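Local coordinates for uncharacterized protein (Bacteroides eggerthii, PDB 4FTD) that is of unknown function but joins an immunoglobulin-like domain to a six-bladed beta-propeller and may take part in carbohydrate metabolism, at residues A[365-368]-A[369-373]. Residues are numbered along the deposited sequence; the frame is centred on the assembly and turned at random.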
loop_
_atom_site.group_PDB
_atom_site.type_symbol
_atom_site.label_atom_id
_atom_site.label_comp_id
_atom_site.label_asym_id
_atom_site.label_seq_id
_atom_site.Cartn_x
_atom_site.Cartn_y
_atom_site.Cartn_z
ATOM N N LYS A 365 18.955 10.153 -8.508
ATOM C CA LYS A 365 17.947 10.149 -9.538
ATOM C C LYS A 365 16.740 9.345 -9.062
ATOM O O LYS A 365 15.938 8.956 -9.879
ATOM C CB LYS A 365 18.556 9.608 -10.858
ATOM C CG LYS A 365 19.709 10.467 -11.417
ATOM C CD LYS A 365 20.535 9.729 -12.467
ATOM C CE LYS A 365 21.561 10.613 -13.169
ATOM N NZ LYS A 365 20.942 11.838 -13.742
ATOM N N ALA A 366 16.574 9.123 -7.749
ATOM C CA ALA A 366 15.410 8.398 -7.248
ATOM C C ALA A 366 14.127 9.147 -7.639
ATOM O O ALA A 366 14.113 10.378 -7.733
ATOM C CB ALA A 366 15.483 8.232 -5.714
ATOM N N SER A 367 13.041 8.416 -7.854
ATOM C CA SER A 367 11.735 9.063 -8.158
ATOM C C SER A 367 11.190 10.001 -7.032
ATOM O O SER A 367 10.355 10.894 -7.293
ATOM C CB SER A 367 10.686 7.980 -8.494
ATOM O OG SER A 367 10.470 7.143 -7.337
ATOM N N ILE A 368 11.664 9.804 -5.796
ATOM C CA ILE A 368 11.154 10.500 -4.597
ATOM C C ILE A 368 9.626 10.392 -4.559
ATOM O O ILE A 368 8.890 11.401 -4.685
ATOM C CB ILE A 368 11.678 11.953 -4.428
ATOM C CG1 ILE A 368 13.210 11.998 -4.540
ATOM C CG2 ILE A 368 11.269 12.527 -3.046
ATOM C CD1 ILE A 368 13.778 13.414 -4.515
ATOM N N ALA A 369 9.160 9.163 -4.343
ATOM C CA ALA A 369 7.764 8.844 -4.535
ATOM C C ALA A 369 7.248 7.709 -3.676
ATOM O O ALA A 369 7.972 6.800 -3.341
ATOM C CB ALA A 369 7.535 8.497 -6.017
ATOM N N LEU A 370 5.953 7.760 -3.370
ATOM C CA LEU A 370 5.247 6.602 -2.837
ATOM C C LEU A 370 5.143 5.681 -4.053
ATOM O O LEU A 370 4.709 6.130 -5.114
ATOM C CB LEU A 370 3.857 7.002 -2.336
ATOM C CG LEU A 370 2.883 5.990 -1.736
ATOM C CD1 LEU A 370 1.786 6.712 -0.940
ATOM C CD2 LEU A 370 2.284 5.128 -2.811
ATOM N N GLU A 371 5.527 4.411 -3.910
ATOM C CA GLU A 371 5.357 3.426 -4.980
ATOM C C GLU A 371 4.725 2.163 -4.432
ATOM O O GLU A 371 5.011 1.761 -3.312
ATOM C CB GLU A 371 6.714 3.137 -5.641
ATOM C CG GLU A 371 7.159 4.317 -6.491
ATOM C CD GLU A 371 8.512 4.168 -7.140
ATOM O OE1 GLU A 371 9.206 3.158 -6.909
ATOM O OE2 GLU A 371 8.885 5.095 -7.884
ATOM N N VAL A 372 3.839 1.571 -5.226
ATOM C CA VAL A 372 3.182 0.328 -4.902
ATOM C C VAL A 372 3.511 -0.681 -5.997
ATOM O O VAL A 372 3.370 -0.383 -7.196
ATOM C CB VAL A 372 1.657 0.515 -4.808
ATOM C CG1 VAL A 372 1.001 -0.782 -4.380
ATOM C CG2 VAL A 372 1.333 1.634 -3.835
ATOM N N TYR A 373 3.950 -1.868 -5.579
ATOM C CA TYR A 373 4.271 -2.954 -6.475
ATOM C C TYR A 373 3.298 -4.079 -6.238
ATOM O O TYR A 373 2.886 -4.326 -5.102
ATOM C CB TYR A 373 5.688 -3.437 -6.252
ATOM C CG TYR A 373 6.698 -2.450 -6.698
ATOM C CD1 TYR A 373 7.171 -2.460 -8.017
ATOM C CD2 TYR A 373 7.164 -1.474 -5.827
ATOM C CE1 TYR A 373 8.092 -1.545 -8.444
ATOM C CE2 TYR A 373 8.099 -0.558 -6.235
ATOM C CZ TYR A 373 8.562 -0.595 -7.534
ATOM O OH TYR A 373 9.474 0.329 -7.917
#
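Ser367 and Glu371 face each other across the point where a loop runs into a strand, and a short hydrogen bond joins them, Ser367 OG donating to Glu371 OE2 at 2.6 Å. The hydroxyl does not lie in the plane of the carboxylate but approaches from above it, about 50° out. With chi1 at -72° the Glu371 CG lies beside the backbone N, anti to the carbonyl carbon, and so leans back toward Ser367; beyond it the chain is extended and brings OE2 to the hydroxyl. Ala369, between them in sequence, has its methyl on the same face of the strand as Glu371, and Ser367 OG rests against Ala369 CB at 3.5 Å, alongside the bond. Ile368 makes the bend: its backbone takes a left-handed conformation (phi 50°), and its side chain is directed away from the Ser367–Glu371 pair.

Further hydrogen bonds hold both polar groups. Ser367 OG is also hydrogen-bonded to Thr357 OG1, which in turn bonds to Ala369 N, while OE2 of the buried Glu371 takes a second hydrogen bond from Gln399 NE2. Strand 369-374 runs antiparallel between strands 350-357 and 398-401 in one blade of the propeller; on its other face Leu370 and Val372 pack against strand 426-435 of the adjoining sheet, and Ile368 reaches Arg435 there.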